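Local coordinates for D-glycero-alpha-D-manno-heptose 7-phosphate kinase (Campylobacter jejuni subsp. jejuni, PDB 4N3O), which transfers phosphate from ATP to the C-1 hydroxyl of D-glycero-alpha-D-manno-heptose 7-phosphate, the first step toward the GDP-heptose used for capsule polysaccharide, at residues 30-35 / 178-183; 202-207 / 326-331; 207-212 / 275-280. One frame throughout, in Å; residues are numbered along the deposited sequence.

Contact 1: residues 30-35 / 178-183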
# COMPACT_ATOMS: atom_id res chain seq x y z
N LYS A 30 -31.42 8.89 20.87
CA LYS A 30 -31.31 7.43 20.87
C LYS A 30 -29.95 7.04 20.26
O LYS A 30 -29.79 5.97 19.66
CB LYS A 30 -32.49 6.75 20.16
CG LYS A 30 -33.85 7.12 20.75
CD LYS A 30 -34.99 6.45 20.00
CE LYS A 30 -36.33 6.86 20.57
NZ LYS A 30 -37.45 6.21 19.84
N TYR A 31 -28.97 7.92 20.46
CA TYR A 31 -27.61 7.76 19.98
C TYR A 31 -26.95 6.57 20.67
O TYR A 31 -26.67 6.62 21.87
CB TYR A 31 -26.85 9.07 20.26
CG TYR A 31 -25.45 9.19 19.69
CD1 TYR A 31 -25.25 9.59 18.36
CD2 TYR A 31 -24.33 8.99 20.49
CE1 TYR A 31 -23.97 9.73 17.84
CE2 TYR A 31 -23.05 9.13 19.97
CZ TYR A 31 -22.88 9.50 18.66
OH TYR A 31 -21.60 9.65 18.16
N THR A 32 -26.73 5.49 19.92
CA THR A 32 -26.11 4.27 20.45
C THR A 32 -24.59 4.41 20.59
O THR A 32 -23.98 3.83 21.49
CB THR A 32 -26.40 3.07 19.53
OG1 THR A 32 -27.80 2.98 19.26
CG2 THR A 32 -25.90 1.76 20.16
N GLY A 33 -23.98 5.17 19.69
CA GLY A 33 -22.54 5.38 19.73
C GLY A 33 -21.99 5.74 18.36
O GLY A 33 -22.74 6.17 17.48
N TYR A 34 -20.69 5.54 18.19
CA TYR A 34 -20.05 5.86 16.92
C TYR A 34 -18.88 4.96 16.65
O TYR A 34 -18.38 4.29 17.54
CB TYR A 34 -19.51 7.29 16.92
CG TYR A 34 -18.23 7.44 17.72
CD1 TYR A 34 -18.26 7.74 19.08
CD2 TYR A 34 -16.98 7.28 17.12
CE1 TYR A 34 -17.09 7.88 19.81
CE2 TYR A 34 -15.80 7.41 17.85
CZ TYR A 34 -15.87 7.71 19.20
OH TYR A 34 -14.72 7.85 19.94
N VAL A 35 -18.45 4.97 15.40
CA VAL A 35 -17.27 4.24 15.00
C VAL A 35 -16.65 5.04 13.85
O VAL A 35 -17.36 5.62 13.01
CB VAL A 35 -17.58 2.76 14.62
CG1 VAL A 35 -18.49 2.67 13.42
CG2 VAL A 35 -16.29 2.00 14.33
N TYR A 178 -28.09 5.06 15.91
CA TYR A 178 -29.29 5.53 16.57
C TYR A 178 -30.26 4.37 16.87
O TYR A 178 -30.68 3.64 15.97
CB TYR A 178 -29.98 6.60 15.73
CG TYR A 178 -29.19 7.87 15.63
CD1 TYR A 178 -29.33 8.88 16.58
CD2 TYR A 178 -28.29 8.08 14.58
CE1 TYR A 178 -28.60 10.05 16.50
CE2 TYR A 178 -27.55 9.25 14.48
CZ TYR A 178 -27.71 10.23 15.45
OH TYR A 178 -26.99 11.39 15.37
N ASN A 179 -30.56 4.22 18.16
CA ASN A 179 -31.49 3.20 18.65
C ASN A 179 -31.12 1.79 18.16
O ASN A 179 -32.00 0.97 17.89
CB ASN A 179 -32.92 3.59 18.24
CG ASN A 179 -33.99 2.99 19.14
OD1 ASN A 179 -35.18 3.15 18.89
ND2 ASN A 179 -33.58 2.30 20.21
N ASN A 180 -29.81 1.54 18.06
CA ASN A 180 -29.27 0.25 17.63
C ASN A 180 -29.89 -0.24 16.32
O ASN A 180 -29.91 -1.44 16.05
CB ASN A 180 -29.49 -0.82 18.71
CG ASN A 180 -29.02 -0.38 20.08
OD1 ASN A 180 -28.79 0.80 20.33
ND2 ASN A 180 -28.90 -1.34 20.99
N LYS A 181 -30.39 0.70 15.52
CA LYS A 181 -31.10 0.34 14.29
C LYS A 181 -30.53 1.15 13.11
O LYS A 181 -29.85 0.61 12.24
CB LYS A 181 -32.60 0.61 14.50
CG LYS A 181 -33.57 -0.30 13.75
CD LYS A 181 -33.42 -0.25 12.24
CE LYS A 181 -34.44 -1.17 11.58
NZ LYS A 181 -34.30 -1.22 10.10
N ARG A 182 -30.79 2.46 13.10
CA ARG A 182 -30.33 3.33 12.02
C ARG A 182 -28.83 3.65 12.08
O ARG A 182 -28.35 4.30 13.00
CB ARG A 182 -31.12 4.65 12.02
CG ARG A 182 -32.45 4.59 11.27
CD ARG A 182 -33.31 5.82 11.54
NE ARG A 182 -32.54 7.06 11.59
CZ ARG A 182 -32.16 7.68 12.71
NH1 ARG A 182 -32.51 7.22 13.91
NH2 ARG A 182 -31.45 8.80 12.64
N VAL A 183 -28.10 3.18 11.07
CA VAL A 183 -26.68 3.46 10.97
C VAL A 183 -26.57 4.61 9.99
O VAL A 183 -26.94 4.46 8.82
CB VAL A 183 -25.86 2.27 10.44
CG1 VAL A 183 -24.38 2.64 10.40
CG2 VAL A 183 -26.08 1.03 11.30
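Tyr31, its CG anti to the backbone N (chi1 -173°), and Tyr178, its CG anti to the carbonyl carbon (chi1 -67°), bring their rings together as a T-shaped pair. The edge of Tyr31 is turned toward the face of Tyr178, the planes 75° apart. Tyr31 CD1 and Tyr178 CE1 touch at 3.9 Å. The two residues form an antiparallel non-hydrogen-bonded pair, so both rings leave the sheet on the same face. Thr32 OG1 donates to Asn180 OD1 over 2.6 Å, and Thr32 CG2 rests 3.1 Å from that same Asn180 OD1. Lys30 and Asn179 run side by side, Lys30 CD lying 3.5 Å from Asn179 OD1. Asn179 N also donates to Lys30 O, although the modelled length is doubtfully short. Tyr31 O accepts from the hydroxyl of Thr22, a probable substrate-binding residue, which ties this end of strand 31-40 to the probable sugar site. Beyond the two asparagines, both with positive phi, Lys181 N and, weakly, Arg182 N donate to Tyr178 O. With two residues set opposite the single Tyr178, the pairing makes a classic beta bulge, where strands 172-178 and 182-188 are joined by the hairpin turn.

Contact 2: residues 202-207 / 326-331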
# COMPACT_ATOMS: atom_id res chain seq x y z
N THR A 202 1.96 5.71 12.25
CA THR A 202 1.43 4.45 12.71
C THR A 202 2.17 3.20 12.25
O THR A 202 2.75 3.16 11.18
CB THR A 202 -0.09 4.33 12.36
OG1 THR A 202 -0.30 4.46 10.96
CG2 THR A 202 -0.91 5.40 13.04
N VAL A 203 2.13 2.19 13.11
CA VAL A 203 2.72 0.90 12.85
C VAL A 203 1.69 -0.19 13.15
O VAL A 203 1.06 -0.18 14.19
CB VAL A 203 3.94 0.66 13.75
CG1 VAL A 203 4.44 -0.78 13.58
CG2 VAL A 203 5.03 1.65 13.43
N LEU A 204 1.54 -1.12 12.23
CA LEU A 204 0.59 -2.23 12.37
C LEU A 204 1.43 -3.50 12.55
O LEU A 204 2.25 -3.82 11.70
CB LEU A 204 -0.25 -2.33 11.10
CG LEU A 204 -1.27 -3.47 11.06
CD1 LEU A 204 -2.23 -3.36 12.23
CD2 LEU A 204 -2.04 -3.48 9.75
N TYR A 205 1.22 -4.21 13.65
CA TYR A 205 1.99 -5.41 13.96
C TYR A 205 1.12 -6.62 14.27
O TYR A 205 0.30 -6.57 15.17
CB TYR A 205 2.86 -5.11 15.18
CG TYR A 205 3.67 -6.28 15.72
CD1 TYR A 205 4.78 -6.76 15.03
CD2 TYR A 205 3.35 -6.87 16.95
CE1 TYR A 205 5.53 -7.81 15.53
CE2 TYR A 205 4.10 -7.92 17.46
CZ TYR A 205 5.19 -8.38 16.74
OH TYR A 205 5.94 -9.42 17.22
N PHE A 206 1.31 -7.69 13.51
CA PHE A 206 0.63 -8.95 13.77
C PHE A 206 1.52 -9.72 14.72
O PHE A 206 2.69 -9.93 14.44
CB PHE A 206 0.36 -9.73 12.49
CG PHE A 206 -0.79 -9.20 11.69
CD1 PHE A 206 -2.08 -9.65 11.93
CD2 PHE A 206 -0.60 -8.24 10.71
CE1 PHE A 206 -3.15 -9.15 11.21
CE2 PHE A 206 -1.66 -7.75 9.98
CZ PHE A 206 -2.94 -8.20 10.23
N THR A 207 0.93 -10.16 15.82
CA THR A 207 1.67 -10.79 16.91
C THR A 207 2.13 -12.23 16.80
O THR A 207 3.24 -12.55 17.24
CB THR A 207 0.80 -10.75 18.17
OG1 THR A 207 -0.37 -11.54 17.96
CG2 THR A 207 0.39 -9.31 18.50
N TYR A 326 5.14 -9.87 12.92
CA TYR A 326 5.66 -9.12 11.79
C TYR A 326 4.90 -7.82 11.64
O TYR A 326 3.72 -7.73 11.96
CB TYR A 326 5.65 -9.92 10.49
CG TYR A 326 4.29 -10.22 9.94
CD1 TYR A 326 3.66 -9.34 9.06
CD2 TYR A 326 3.64 -11.42 10.26
CE1 TYR A 326 2.41 -9.62 8.53
CE2 TYR A 326 2.38 -11.71 9.73
CZ TYR A 326 1.77 -10.81 8.88
OH TYR A 326 0.52 -11.10 8.36
N VAL A 327 5.63 -6.81 11.19
CA VAL A 327 5.08 -5.50 10.93
C VAL A 327 4.49 -5.51 9.52
O VAL A 327 5.10 -6.03 8.59
CB VAL A 327 6.18 -4.42 11.06
CG1 VAL A 327 5.71 -3.08 10.56
CG2 VAL A 327 6.66 -4.34 12.52
N GLN A 328 3.30 -4.94 9.37
CA GLN A 328 2.64 -4.88 8.09
C GLN A 328 2.48 -3.44 7.64
O GLN A 328 1.71 -2.69 8.23
CB GLN A 328 1.27 -5.55 8.19
CG GLN A 328 0.45 -5.50 6.90
CD GLN A 328 1.09 -6.31 5.78
OE1 GLN A 328 1.21 -7.53 5.87
NE2 GLN A 328 1.49 -5.63 4.72
N ASP A 329 3.24 -3.04 6.62
CA ASP A 329 3.12 -1.71 6.05
C ASP A 329 1.76 -1.63 5.36
O ASP A 329 1.23 -2.64 4.89
CB ASP A 329 4.20 -1.42 4.98
CG ASP A 329 5.62 -1.27 5.56
OD1 ASP A 329 5.81 -1.25 6.80
OD2 ASP A 329 6.56 -1.14 4.73
N PHE A 330 1.21 -0.43 5.27
CA PHE A 330 -0.05 -0.21 4.63
C PHE A 330 -0.26 1.27 4.39
O PHE A 330 0.40 2.08 4.98
CB PHE A 330 -1.19 -0.71 5.53
CG PHE A 330 -1.41 0.15 6.73
CD1 PHE A 330 -0.67 -0.03 7.87
CD2 PHE A 330 -2.38 1.15 6.71
CE1 PHE A 330 -0.88 0.76 8.99
CE2 PHE A 330 -2.59 1.97 7.81
CZ PHE A 330 -1.84 1.77 8.96
N SER A 331 -1.24 1.59 3.55
CA SER A 331 -1.67 2.97 3.31
C SER A 331 -3.17 2.97 3.56
O SER A 331 -3.80 1.91 3.51
CB SER A 331 -1.51 3.35 1.85
OG SER A 331 -0.30 2.90 1.33
O HOH W 1 2.74 -0.64 9.76
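Tyr205 with Val327 and Phe206 with Tyr326 form the bridges that make the short strand 326-327 the edge of a four-stranded antiparallel sheet, whose order 2-3-1-4 fits the ferredoxin-like C-terminal domain of GHMP kinases. Phe206 and Tyr326 exchange two backbone hydrogen bonds, and a third, nearly straight, runs from Gln328 N to Leu204 O (2.8 Å). Past this point the segments diverge, and a water takes over: it accepts from Leu204 N and donates to Gln328 O, 2.8 Å from each. The Phe206 and Tyr326 side chains extend alongside each other in one direction. Their ring planes are 24° apart and so offset that there is little overlap; instead Phe206 CB sits over the Tyr326 face in a CH-pi contact, 4.2 Å from the centroid. Tyr326 OH in turn stands over one face of the Phe206 ring, and Gln328 CB meets that ring at its edge. The Tyr205 and Val327 side chains share the other face of the sheet, where Tyr205 CD1 lies 4.0 Å from Val327 CG2. Phe330 crosses Leu204 at about a right angle, its CE1 3.8 Å from Leu204 CB. Helix 313-320 packs on Val203, Tyr205 and Val327 through Leu320. On the opposite face Leu42 of strand 42-50 touches Leu204 and Gln328, and Phe206 reaches Ser114 of the probable ATP site. Within the sheet, strand 303-308 pairs with the other edge of strand 202-206.

Contact 3: residues 207-212 / 275-280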
# COMPACT_ATOMS: atom_id res chain seq x y z
N THR A 207 0.93 -10.16 15.82
CA THR A 207 1.67 -10.79 16.91
C THR A 207 2.13 -12.23 16.80
O THR A 207 3.24 -12.55 17.24
CB THR A 207 0.80 -10.75 18.17
OG1 THR A 207 -0.37 -11.54 17.96
CG2 THR A 207 0.39 -9.31 18.50
N ASN A 208 1.28 -13.10 16.24
CA ASN A 208 1.54 -14.54 16.15
C ASN A 208 1.71 -15.11 17.56
O ASN A 208 2.57 -15.95 17.81
CB ASN A 208 2.75 -14.87 15.27
CG ASN A 208 2.53 -14.50 13.80
OD1 ASN A 208 1.42 -14.11 13.41
ND2 ASN A 208 3.57 -14.63 12.99
N ILE A 209 0.87 -14.62 18.47
CA ILE A 209 0.88 -15.06 19.85
C ILE A 209 -0.19 -16.13 20.08
O ILE A 209 -1.16 -16.23 19.33
CB ILE A 209 0.60 -13.87 20.81
CG1 ILE A 209 1.81 -12.95 20.88
CG2 ILE A 209 0.29 -14.35 22.23
CD1 ILE A 209 1.59 -11.71 21.73
N THR A 210 0.03 -16.94 21.11
CA THR A 210 -0.92 -17.95 21.55
C THR A 210 -0.89 -17.78 23.07
O THR A 210 0.15 -18.02 23.70
CB THR A 210 -0.50 -19.37 21.12
OG1 THR A 210 0.81 -19.66 21.61
CG2 THR A 210 -0.49 -19.48 19.59
N ARG A 211 -2.00 -17.34 23.66
CA ARG A 211 -2.01 -17.08 25.10
C ARG A 211 -1.97 -18.37 25.92
O ARG A 211 -2.36 -19.43 25.44
CB ARG A 211 -3.21 -16.20 25.50
CG ARG A 211 -3.11 -15.66 26.93
CD ARG A 211 -3.92 -14.40 27.18
NE ARG A 211 -5.34 -14.59 27.49
CZ ARG A 211 -5.83 -14.72 28.72
NH1 ARG A 211 -7.14 -14.87 28.89
NH2 ARG A 211 -5.04 -14.69 29.79
N GLU A 212 -1.45 -18.26 27.14
CA GLU A 212 -1.34 -19.40 28.05
C GLU A 212 -1.64 -18.95 29.49
O GLU A 212 -2.03 -17.80 29.71
CB GLU A 212 0.05 -20.04 27.95
CG GLU A 212 1.22 -19.08 28.12
CD GLU A 212 2.58 -19.77 28.09
OE1 GLU A 212 2.71 -20.89 28.63
OE2 GLU A 212 3.54 -19.17 27.55
N ASN A 275 -2.87 -10.34 29.22
CA ASN A 275 -1.91 -11.29 28.67
C ASN A 275 -0.48 -10.80 28.92
O ASN A 275 -0.16 -9.64 28.65
CB ASN A 275 -2.17 -11.50 27.18
CG ASN A 275 -1.31 -12.61 26.59
OD1 ASN A 275 -0.58 -13.29 27.31
ND2 ASN A 275 -1.40 -12.79 25.29
N ASP A 276 0.37 -11.68 29.43
CA ASP A 276 1.75 -11.33 29.75
C ASP A 276 2.60 -11.01 28.51
O ASP A 276 3.42 -10.11 28.53
CB ASP A 276 2.43 -12.44 30.56
CG ASP A 276 1.66 -12.79 31.84
OD1 ASP A 276 0.52 -12.30 32.01
OD2 ASP A 276 2.19 -13.58 32.66
N GLU A 277 2.37 -11.75 27.42
CA GLU A 277 3.15 -11.56 26.19
C GLU A 277 2.72 -10.31 25.39
O GLU A 277 3.56 -9.66 24.77
CB GLU A 277 3.09 -12.82 25.32
CG GLU A 277 4.18 -12.91 24.25
CD GLU A 277 5.59 -13.11 24.81
OE1 GLU A 277 5.81 -12.96 26.04
OE2 GLU A 277 6.50 -13.42 24.02
N LEU A 278 1.43 -9.98 25.40
CA LEU A 278 0.94 -8.76 24.75
C LEU A 278 1.42 -7.56 25.56
O LEU A 278 1.91 -6.59 25.00
CB LEU A 278 -0.59 -8.72 24.65
CG LEU A 278 -1.29 -9.59 23.60
CD1 LEU A 278 -2.80 -9.51 23.77
CD2 LEU A 278 -0.92 -9.18 22.19
N GLU A 279 1.29 -7.66 26.88
CA GLU A 279 1.72 -6.59 27.78
C GLU A 279 3.23 -6.32 27.61
O GLU A 279 3.67 -5.17 27.68
CB GLU A 279 1.39 -6.97 29.23
CG GLU A 279 1.71 -5.92 30.29
CD GLU A 279 1.31 -6.35 31.70
OE1 GLU A 279 0.83 -7.50 31.88
OE2 GLU A 279 1.48 -5.55 32.65
N ARG A 280 4.00 -7.38 27.36
CA ARG A 280 5.42 -7.24 27.17
C ARG A 280 5.67 -6.54 25.82
O ARG A 280 6.54 -5.69 25.72
CB ARG A 280 6.13 -8.60 27.17
CG ARG A 280 7.57 -8.51 27.68
CD ARG A 280 8.47 -9.70 27.34
NE ARG A 280 9.18 -9.54 26.06
CZ ARG A 280 8.85 -10.12 24.90
NH1 ARG A 280 7.81 -10.93 24.81
NH2 ARG A 280 9.59 -9.90 23.82
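Ile209 CD1 pushes against the start of helix 276-287, reaching Leu278 CD2 at 3.6 Å and Glu277 CG at 3.8 Å. The ethyl arm of Ile209 makes these contacts; its other branch, CG2, lies 3.8 Å from Asn275 ND2, the two side chains running antiparallel. Thr207 adds a methyl group to the same patch, with CG2 3.9 Å from Leu278 CD2. Arg211 uses its aliphatic part: it passes Asn275 in the reverse sense, and Arg211 CG lies 3.5 Å from Asn275 OD1. The guanidinium and amide planes stand 56° apart, and no hydrogen bond joins the segments, so the grip is van der Waals contact. Asn275 itself is the N-cap of the helix. Its CG is anti to the backbone N (chi1 -174°), and its OD1 accepts a weak bond from Glu277 N, 3.3 Å long, so the amide that Arg211 passes is also engaged with the first turn. Asn275 O receives Glu279 N in the helical pattern. On the loop side Ile209 N donates weakly to Thr207 OG1, as in an ST turn, while the Thr207 backbone is bonded to Gly302 beside strand 303-308. Gln324 also touches Ile209, and its O accepts weakly from Asn208 ND2. Glu277 OE2 forms a salt bridge to Arg280 NH1 one helical turn on (2.9 Å), and Arg280 NH2 carries a second one to Glu323.

In the fold
Contact 1 comes first along the chain and stands apart: its centre lies about 31 Å from that of contact 2 and about 33 Å from that of contact 3, and it belongs to the large mixed sheet, near the probable sugar site. Contacts 2 and 3 are neighbours, with centres about 17 Å apart, and share Thr207, where strand 202-206 gives way to the loop leading to helix 236-248. Segment 275-280 falls in sequence between the two halves of contact 2; strand 202-206 meets edge strand 326-327, and the loop after it meets helix 276-287. Contacts 1 and 2 flank the chain's centre from opposite sides, in the two parts of a GHMP kinase that frame its active site.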